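Local structure of binary enterotoxin of Clostridium perfringens component a (Clostridium perfringens, 5WTZ) at residues 61-66 against 405-410; 156-161 against 186-191; 21-26 against 143-148. The protein probably acts as the enzymatic component of a binary enterotoxin, binding NAD+ and ADP-ribosylating actin of the host cell. All coordinates share one frame; numbering follows the deposited sequence.

Contact 1. Residues 61-66 against 405-410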
loop_
_atom_site.group_PDB
_atom_site.type_symbol
_atom_site.label_atom_id
_atom_site.label_comp_id
_atom_site.label_asym_id
_atom_site.label_seq_id
_atom_site.Cartn_x
_atom_site.Cartn_y
_atom_site.Cartn_z
ATOM N N PHE A 61 5.540 9.702 -1.857
ATOM C CA PHE A 61 5.539 10.074 -0.437
ATOM C C PHE A 61 6.250 11.405 -0.144
ATOM O O PHE A 61 6.279 11.858 0.999
ATOM C CB PHE A 61 6.169 8.965 0.392
ATOM C CG PHE A 61 5.305 7.744 0.519
ATOM C CD1 PHE A 61 4.135 7.790 1.257
ATOM C CD2 PHE A 61 5.661 6.556 -0.109
ATOM C CE1 PHE A 61 3.318 6.670 1.380
ATOM C CE2 PHE A 61 4.848 5.427 0.012
ATOM C CZ PHE A 61 3.677 5.493 0.761
ATOM N N ALA A 62 6.823 12.027 -1.172
ATOM C CA ALA A 62 7.574 13.271 -1.005
ATOM C C ALA A 62 6.703 14.472 -0.649
ATOM O O ALA A 62 5.461 14.446 -0.762
ATOM C CB ALA A 62 8.360 13.581 -2.272
ATOM N N LEU A 63 7.373 15.552 -0.251
ATOM C CA LEU A 63 6.727 16.835 -0.068
ATOM C C LEU A 63 6.244 17.356 -1.410
ATOM O O LEU A 63 6.705 16.906 -2.455
ATOM C CB LEU A 63 7.676 17.845 0.576
ATOM C CG LEU A 63 8.054 17.574 2.028
ATOM C CD1 LEU A 63 9.327 18.331 2.363
ATOM C CD2 LEU A 63 6.912 18.008 2.934
ATOM N N ASP A 64 5.336 18.324 -1.371
ATOM C CA ASP A 64 4.639 18.793 -2.571
ATOM C C ASP A 64 5.527 19.368 -3.666
ATOM O O ASP A 64 5.265 19.133 -4.844
ATOM C CB ASP A 64 3.587 19.832 -2.185
ATOM C CG ASP A 64 2.421 19.218 -1.440
ATOM O OD1 ASP A 64 2.567 18.081 -0.936
ATOM O OD2 ASP A 64 1.353 19.863 -1.372
ATOM N N ASN A 65 6.559 20.125 -3.302
ATOM C CA ASN A 65 7.386 20.754 -4.323
ATOM C C ASN A 65 8.750 20.106 -4.408
ATOM O O ASN A 65 9.752 20.733 -4.742
ATOM C CB ASN A 65 7.514 22.257 -4.084
ATOM C CG ASN A 65 6.188 22.972 -4.230
ATOM O OD1 ASN A 65 5.850 23.848 -3.435
ATOM N ND2 ASN A 65 5.395 22.544 -5.209
ATOM N N TYR A 66 8.758 18.824 -4.076
ATOM C CA TYR A 66 9.834 17.918 -4.419
ATOM C C TYR A 66 9.800 17.713 -5.927
ATOM O O TYR A 66 8.817 17.187 -6.455
ATOM C CB TYR A 66 9.632 16.610 -3.663
ATOM C CG TYR A 66 10.494 15.441 -4.038
ATOM C CD1 TYR A 66 11.664 15.176 -3.347
ATOM C CD2 TYR A 66 10.095 14.546 -5.026
ATOM C CE1 TYR A 66 12.438 14.079 -3.657
ATOM C CE2 TYR A 66 10.860 13.434 -5.337
ATOM C CZ TYR A 66 12.031 13.209 -4.651
ATOM O OH TYR A 66 12.805 12.112 -4.955
ATOM N N SER A 405 15.587 13.744 0.890
ATOM C CA SER A 405 15.369 15.186 0.914
ATOM C C SER A 405 15.819 15.815 2.231
ATOM O O SER A 405 15.712 15.209 3.314
ATOM C CB SER A 405 13.891 15.516 0.658
ATOM O OG SER A 405 13.082 15.192 1.773
ATOM N N SER A 406 16.303 17.045 2.118
ATOM C CA SER A 406 16.710 17.835 3.266
ATOM C C SER A 406 15.541 18.091 4.212
ATOM O O SER A 406 15.651 17.874 5.418
ATOM C CB SER A 406 17.315 19.159 2.807
ATOM O OG SER A 406 17.827 19.889 3.908
ATOM N N LEU A 407 14.409 18.539 3.676
ATOM C CA LEU A 407 13.267 18.838 4.529
ATOM C C LEU A 407 12.630 17.563 5.086
ATOM O O LEU A 407 11.994 17.574 6.140
ATOM C CB LEU A 407 12.232 19.659 3.760
ATOM C CG LEU A 407 12.641 21.080 3.375
ATOM C CD1 LEU A 407 11.527 21.746 2.588
ATOM C CD2 LEU A 407 12.966 21.892 4.613
ATOM N N GLY A 408 12.814 16.455 4.378
ATOM C CA GLY A 408 12.262 15.177 4.796
ATOM C C GLY A 408 13.107 14.514 5.866
ATOM O O GLY A 408 12.659 13.582 6.527
ATOM N N GLY A 409 14.338 14.988 6.027
ATOM C CA GLY A 409 15.198 14.521 7.103
ATOM C C GLY A 409 16.369 13.626 6.729
ATOM O O GLY A 409 17.064 13.129 7.620
ATOM N N LYS A 410 16.588 13.418 5.429
ATOM C CA LYS A 410 17.712 12.599 4.942
ATOM C C LYS A 410 17.826 11.305 5.733
ATOM O O LYS A 410 18.876 11.015 6.321
ATOM C CB LYS A 410 19.033 13.369 5.022
ATOM C CG LYS A 410 19.124 14.571 4.106
ATOM C CD LYS A 410 20.336 15.423 4.456
ATOM C CE LYS A 410 20.378 16.701 3.639
ATOM N NZ LYS A 410 20.653 16.442 2.199
#
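Leu-63 and Gly-408 bring the two loops nearest, their CA atoms 7.6 Å apart, and no hydrogen bond joins the segments. The contact rests on one methyl group: Leu-63 CD1 lies 3.5 Å from Leu-407 CB, tighter than an ordinary carbon-carbon contact, and 4.1 Å from Leu-407 CD1. The two leucine side chains cross at about a right angle, and Leu-63 reaches the root of the other chain more closely than its CD1 methyl. In Leu-63, chi1 of -69° sets CG beside the backbone N, and chi2 of 160° turns CD1 to the opposing loop. A branched apolar residue suits this place, since Leu-63 packs on Ala-354 as well as on Leu-407. It opens a type I beta turn closed by Tyr-66 N on Leu-63 O at 3.2 Å. Within the same segment, Ala-62 CB packs on one face of the Tyr-66 ring, offset toward its rim.

Residues 406-408 have helical backbone angles, and the turn folds back on Ser-405: Lys-410 N binds Ser-405 O at 2.9 Å, while Gly-408 N makes weak bonds to both O and OG of Ser-405. Glycine suits position 408, where the serine hydroxyl lies close, and 409, where at a phi of 108° a side chain would jam against the preceding carbonyl O. The turn links adjacent antiparallel strands 391-403 and 411-420, and Phe-61 O accepts from NH2 of Arg-300, a residue seen to bind NADH. Two ADP-ribosyltransferase modules meet here, the loop between helices 36-61 and 70-83 against a hairpin turn, with the Leu-63 side chain about 11 Å from bound NAD.

Contact 2. Residues 156-161 against 186-191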
loop_
_atom_site.group_PDB
_atom_site.type_symbol
_atom_site.label_atom_id
_atom_site.label_comp_id
_atom_site.label_asym_id
_atom_site.label_seq_id
_atom_site.Cartn_x
_atom_site.Cartn_y
_atom_site.Cartn_z
ATOM N N ILE A 156 8.155 -18.684 -1.533
ATOM C CA ILE A 156 6.772 -18.564 -1.954
ATOM C C ILE A 156 6.643 -18.479 -3.460
ATOM O O ILE A 156 7.471 -17.865 -4.127
ATOM C CB ILE A 156 6.117 -17.299 -1.304
ATOM C CG1 ILE A 156 6.140 -17.414 0.224
ATOM C CG2 ILE A 156 4.697 -17.052 -1.838
ATOM C CD1 ILE A 156 6.098 -16.031 0.951
ATOM N N LEU A 157 5.623 -19.133 -3.995
ATOM C CA LEU A 157 5.251 -18.978 -5.392
ATOM C C LEU A 157 3.882 -18.319 -5.436
ATOM O O LEU A 157 2.896 -18.849 -4.874
ATOM C CB LEU A 157 5.217 -20.323 -6.124
ATOM C CG LEU A 157 4.581 -20.280 -7.525
ATOM C CD1 LEU A 157 5.443 -19.468 -8.496
ATOM C CD2 LEU A 157 4.328 -21.684 -8.078
ATOM N N VAL A 158 3.807 -17.163 -6.089
ATOM C CA VAL A 158 2.535 -16.461 -6.237
ATOM C C VAL A 158 1.915 -16.798 -7.590
ATOM O O VAL A 158 2.544 -16.657 -8.631
ATOM C CB VAL A 158 2.683 -14.925 -6.099
ATOM C CG1 VAL A 158 1.326 -14.239 -6.240
ATOM C CG2 VAL A 158 3.304 -14.557 -4.743
ATOM N N HIS A 159 0.666 -17.239 -7.536
ATOM C CA HIS A 159 -0.131 -17.589 -8.695
ATOM C C HIS A 159 -1.272 -16.568 -8.766
ATOM O O HIS A 159 -2.304 -16.738 -8.126
ATOM C CB HIS A 159 -0.631 -19.028 -8.548
ATOM C CG HIS A 159 -1.497 -19.507 -9.668
ATOM N ND1 HIS A 159 -2.645 -20.233 -9.453
ATOM C CD2 HIS A 159 -1.355 -19.412 -11.012
ATOM C CE1 HIS A 159 -3.194 -20.543 -10.615
ATOM N NE2 HIS A 159 -2.428 -20.061 -11.577
ATOM N N LEU A 160 -1.053 -15.507 -9.541
ATOM C CA LEU A 160 -1.837 -14.278 -9.469
ATOM C C LEU A 160 -2.787 -14.152 -10.644
ATOM O O LEU A 160 -2.364 -14.263 -11.798
ATOM C CB LEU A 160 -0.893 -13.062 -9.422
ATOM C CG LEU A 160 -1.540 -11.672 -9.281
ATOM C CD1 LEU A 160 -2.262 -11.501 -7.943
ATOM C CD2 LEU A 160 -0.496 -10.577 -9.462
ATOM N N LYS A 161 -4.066 -13.923 -10.341
ATOM C CA LYS A 161 -5.104 -13.808 -11.365
ATOM C C LYS A 161 -5.343 -12.347 -11.726
ATOM O O LYS A 161 -5.828 -11.559 -10.908
ATOM C CB LYS A 161 -6.403 -14.464 -10.897
ATOM C CG LYS A 161 -7.485 -14.529 -11.978
ATOM C CD LYS A 161 -8.788 -15.113 -11.463
ATOM C CE LYS A 161 -9.760 -15.359 -12.610
ATOM N NZ LYS A 161 -11.078 -15.897 -12.145
ATOM N N TYR A 186 -2.057 -1.386 -8.083
ATOM C CA TYR A 186 -2.809 -2.565 -7.668
ATOM C C TYR A 186 -2.367 -3.147 -6.337
ATOM O O TYR A 186 -1.315 -2.797 -5.784
ATOM C CB TYR A 186 -2.727 -3.649 -8.756
ATOM C CG TYR A 186 -3.356 -3.224 -10.056
ATOM C CD1 TYR A 186 -4.726 -3.358 -10.266
ATOM C CD2 TYR A 186 -2.590 -2.670 -11.071
ATOM C CE1 TYR A 186 -5.307 -2.958 -11.455
ATOM C CE2 TYR A 186 -3.164 -2.264 -12.266
ATOM C CZ TYR A 186 -4.521 -2.412 -12.452
ATOM O OH TYR A 186 -5.096 -2.014 -13.636
ATOM N N SER A 187 -3.201 -4.047 -5.829
ATOM C CA SER A 187 -2.902 -4.793 -4.623
ATOM C C SER A 187 -3.178 -6.289 -4.828
ATOM O O SER A 187 -3.864 -6.688 -5.771
ATOM C CB SER A 187 -3.728 -4.265 -3.448
ATOM O OG SER A 187 -3.672 -2.841 -3.361
ATOM N N LEU A 188 -2.639 -7.095 -3.925
ATOM C CA LEU A 188 -2.818 -8.536 -3.933
ATOM C C LEU A 188 -3.747 -8.991 -2.813
ATOM O O LEU A 188 -3.556 -8.631 -1.645
ATOM C CB LEU A 188 -1.446 -9.214 -3.809
ATOM C CG LEU A 188 -1.287 -10.731 -3.817
ATOM C CD1 LEU A 188 0.140 -11.049 -4.197
ATOM C CD2 LEU A 188 -1.610 -11.337 -2.456
ATOM N N LYS A 189 -4.733 -9.806 -3.170
ATOM C CA LYS A 189 -5.659 -10.410 -2.208
ATOM C C LYS A 189 -5.617 -11.923 -2.323
ATOM O O LYS A 189 -5.997 -12.487 -3.365
ATOM C CB LYS A 189 -7.080 -9.912 -2.446
ATOM C CG LYS A 189 -8.097 -10.468 -1.479
ATOM C CD LYS A 189 -9.494 -10.024 -1.845
ATOM C CE LYS A 189 -10.486 -10.434 -0.760
ATOM N NZ LYS A 189 -11.868 -10.105 -1.167
ATOM N N ALA A 190 -5.168 -12.585 -1.263
ATOM C CA ALA A 190 -4.992 -14.036 -1.310
ATOM C C ALA A 190 -6.351 -14.742 -1.387
ATOM O O ALA A 190 -7.330 -14.313 -0.772
ATOM C CB ALA A 190 -4.187 -14.517 -0.101
ATOM N N THR A 191 -6.403 -15.805 -2.187
ATOM C CA THR A 191 -7.618 -16.557 -2.448
ATOM C C THR A 191 -7.426 -18.032 -2.140
ATOM O O THR A 191 -8.363 -18.816 -2.245
ATOM C CB THR A 191 -8.075 -16.414 -3.927
ATOM O OG1 THR A 191 -7.062 -16.936 -4.801
ATOM C CG2 THR A 191 -8.323 -14.956 -4.277
#
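Val-158 and Leu-188 meet methyl to methyl, Val-158 CG1 standing 4.0 Å from Leu-188 CD1, and this is the tighter part of a wholly apolar contact. Both side chains reach out in the same way: CG1 of the valine is anti to the backbone N (chi1 -179°), as is CG of the leucine. Leu-160 joins from beside them more loosely, its CD1 4.3 Å from Leu-188 CG, so the tip of Leu-188 touches the valine while its branch point faces the second leucine. The closest CA atoms, those of Leu-160 and Leu-188, are 8.0 Å apart, too far for strand pairing. In the mixed five-stranded sheet of this ADP-ribosyltransferase module, strand 201-211 runs between 156-162 and 187-198, and the side chains meet over it. Ala-208 of that middle strand touches Leu-188, its short side chain suiting a place beneath the larger residues; Tyr-96 of strand 92-98 packs on both Val-158 and Leu-188. The backbone alternation sends His-159 and Lys-161, both partly exposed, to the other face. There His-159 is fixed from both ring nitrogens, ND1 by Asp-207 and NE2 by Asp-11, while Tyr-93 and Tyr-95 stack with its ring. On the solvent side of the second strand, Lys-189 carries its amine away from the apolar cluster on a fully extended chain.

Contact 3. Residues 21-26 against 143-148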
loop_
_atom_site.group_PDB
_atom_site.type_symbol
_atom_site.label_atom_id
_atom_site.label_comp_id
_atom_site.label_asym_id
_atom_site.label_seq_id
_atom_site.Cartn_x
_atom_site.Cartn_y
_atom_site.Cartn_z
ATOM N N LEU A 21 4.204 -17.176 -28.160
ATOM C CA LEU A 21 3.572 -16.853 -29.429
ATOM C C LEU A 21 2.564 -15.746 -29.172
ATOM O O LEU A 21 2.679 -14.645 -29.723
ATOM C CB LEU A 21 2.891 -18.071 -30.044
ATOM C CG LEU A 21 2.579 -17.855 -31.522
ATOM C CD1 LEU A 21 3.832 -17.399 -32.271
ATOM C CD2 LEU A 21 1.975 -19.102 -32.144
ATOM N N TRP A 22 1.594 -16.057 -28.314
ATOM C CA TRP A 22 0.639 -15.078 -27.797
ATOM C C TRP A 22 1.345 -13.781 -27.416
ATOM O O TRP A 22 0.935 -12.700 -27.836
ATOM C CB TRP A 22 -0.107 -15.652 -26.595
ATOM C CG TRP A 22 -1.011 -14.668 -25.917
ATOM C CD1 TRP A 22 -2.227 -14.225 -26.359
ATOM C CD2 TRP A 22 -0.778 -14.012 -24.667
ATOM N NE1 TRP A 22 -2.761 -13.329 -25.461
ATOM C CE2 TRP A 22 -1.892 -13.185 -24.412
ATOM C CE3 TRP A 22 0.261 -14.047 -23.734
ATOM C CZ2 TRP A 22 -1.989 -12.396 -23.272
ATOM C CZ3 TRP A 22 0.159 -13.262 -22.601
ATOM C CH2 TRP A 22 -0.960 -12.449 -22.380
ATOM N N ALA A 23 2.432 -13.904 -26.653
ATOM C CA ALA A 23 3.200 -12.748 -26.218
ATOM C C ALA A 23 3.814 -12.011 -27.391
ATOM O O ALA A 23 4.000 -10.800 -27.345
ATOM C CB ALA A 23 4.289 -13.169 -25.264
ATOM N N LYS A 24 4.143 -12.744 -28.443
ATOM C CA LYS A 24 4.992 -12.165 -29.463
ATOM C C LYS A 24 4.293 -11.167 -30.327
ATOM O O LYS A 24 4.790 -10.060 -30.554
ATOM C CB LYS A 24 5.608 -13.254 -30.322
ATOM C CG LYS A 24 7.042 -12.930 -30.373
ATOM C CD LYS A 24 7.451 -13.008 -28.933
ATOM C CE LYS A 24 8.785 -12.425 -28.740
ATOM N NZ LYS A 24 8.766 -10.935 -28.891
ATOM N N LYS A 25 3.132 -11.571 -30.803
ATOM C CA LYS A 25 2.303 -10.710 -31.606
ATOM C C LYS A 25 1.904 -9.488 -30.838
ATOM O O LYS A 25 2.030 -8.365 -31.327
ATOM C CB LYS A 25 1.067 -11.452 -32.025
ATOM C CG LYS A 25 1.409 -12.831 -32.368
ATOM C CD LYS A 25 0.257 -13.689 -32.069
ATOM C CE LYS A 25 0.712 -15.095 -32.123
ATOM N NZ LYS A 25 -0.428 -15.993 -32.133
ATOM N N ARG A 26 1.407 -9.713 -29.626
ATOM C CA ARG A 26 0.895 -8.608 -28.845
ATOM C C ARG A 26 2.051 -7.678 -28.503
ATOM O O ARG A 26 1.869 -6.473 -28.429
ATOM C CB ARG A 26 0.154 -9.096 -27.589
ATOM C CG ARG A 26 1.004 -9.795 -26.539
ATOM C CD ARG A 26 0.113 -10.528 -25.536
ATOM N NE ARG A 26 -0.917 -9.661 -24.972
ATOM C CZ ARG A 26 -0.774 -8.921 -23.875
ATOM N NH1 ARG A 26 0.369 -8.934 -23.201
ATOM N NH2 ARG A 26 -1.783 -8.169 -23.446
ATOM N N VAL A 143 6.078 -9.892 -14.286
ATOM C CA VAL A 143 5.867 -11.286 -13.924
ATOM C C VAL A 143 6.079 -12.211 -15.111
ATOM O O VAL A 143 6.344 -11.748 -16.221
ATOM C CB VAL A 143 4.448 -11.503 -13.377
ATOM C CG1 VAL A 143 4.276 -10.760 -12.073
ATOM C CG2 VAL A 143 3.423 -11.038 -14.395
ATOM N N THR A 144 5.940 -13.514 -14.882
ATOM C CA THR A 144 6.094 -14.497 -15.951
ATOM C C THR A 144 4.775 -15.225 -16.234
ATOM O O THR A 144 3.865 -15.236 -15.400
ATOM C CB THR A 144 7.202 -15.512 -15.615
ATOM O OG1 THR A 144 6.815 -16.302 -14.488
ATOM C CG2 THR A 144 8.478 -14.786 -15.275
ATOM N N MET A 145 4.675 -15.829 -17.418
ATOM C CA MET A 145 3.414 -16.394 -17.903
ATOM C C MET A 145 3.157 -17.830 -17.472
ATOM O O MET A 145 2.040 -18.328 -17.602
ATOM C CB MET A 145 3.368 -16.339 -19.427
ATOM C CG MET A 145 3.490 -14.943 -19.973
ATOM S SD MET A 145 3.552 -14.881 -21.767
ATOM C CE MET A 145 4.291 -13.246 -21.923
ATOM N N THR A 146 4.192 -18.502 -16.989
ATOM C CA THR A 146 4.090 -19.926 -16.700
ATOM C C THR A 146 4.752 -20.267 -15.377
ATOM O O THR A 146 5.597 -19.520 -14.888
ATOM C CB THR A 146 4.736 -20.786 -17.819
ATOM O OG1 THR A 146 6.055 -20.306 -18.104
ATOM C CG2 THR A 146 3.901 -20.743 -19.090
ATOM N N GLU A 147 4.346 -21.392 -14.798
ATOM C CA GLU A 147 4.943 -21.884 -13.569
ATOM C C GLU A 147 6.436 -22.037 -13.754
ATOM O O GLU A 147 6.874 -22.654 -14.716
ATOM C CB GLU A 147 4.321 -23.218 -13.162
ATOM C CG GLU A 147 4.856 -23.767 -11.853
ATOM C CD GLU A 147 4.357 -25.167 -11.573
ATOM O OE1 GLU A 147 3.125 -25.341 -11.461
ATOM O OE2 GLU A 147 5.195 -26.095 -11.476
ATOM N N PRO A 148 7.227 -21.462 -12.840
ATOM C CA PRO A 148 8.681 -21.541 -13.017
ATOM C C PRO A 148 9.165 -22.981 -13.097
ATOM O O PRO A 148 8.527 -23.880 -12.535
ATOM C CB PRO A 148 9.221 -20.849 -11.772
ATOM C CG PRO A 148 8.122 -19.899 -11.373
ATOM C CD PRO A 148 6.850 -20.627 -11.688
#
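Leu-21 O, gripped by Lys-24 N at 2.7 Å and Lys-25 N at 3.3 Å, belongs to the turn of helix that presents Trp-22 and Ala-23 to Met-145. Trp-22 and Met-145 make a Met-aromatic contact, by which helix 16-31 packs on the small antiparallel sheet of strands 141-144, 179-182 and 168-171. Met-145 SD sits at the edge of the indole, near its plane, 5.0 Å from the centroid of the six-membered ring and 89° off the ring normal. It lies equally near two ring atoms, 3.9 Å from both Trp-22 CZ3 and Trp-22 CE3. The thioether gets there because its chain, with CG anti to the carbonyl carbon (chi1 -59°), runs extended from CG onward. A long, unbranched, polarisable residue suits this task, since the backbones stay well apart, with 9.1 Å between Ala-23 CA and Met-145 CA. Val-180 and Ser-170 of the sheet also touch Met-145, which is buried.

The indole is held on a face as well as at its edge. Arg-26 CD lies over the centre of one face, and Trp-22 CZ2 lies above one face of the guanidinium, offset toward its rim; Arg-26 NH1 bonds to Ala-168 O and Ser-170 OG. Ala-23 provides the small surface that admits the end of the thioether: its CB meets Met-145 CE at 3.3 Å, unusually close for two methyl groups.

How the contacts relate
From the N terminus, helix 16-31 opens contact 3, and helix 36-61 then leads into the loop that opens contact 1. The chain next returns to residues 143-148, closing contact 3; since contact 1 is still open, the two cross. Contact 2 opens and closes soon afterwards, in series with contact 3 and nested inside the long loop of contact 1, which ends only at 405-410. In the N-terminal module, contact 2 packs two strands of one five-stranded sheet and contact 3 sets helix 16-31 on the small three-stranded sheet; they touch through Leu-157 CD1 and Pro-148 CD, 3.7 Å apart. Contact 1, centred about 32 Å from the centre of contact 2, ties that module to the NAD-binding one.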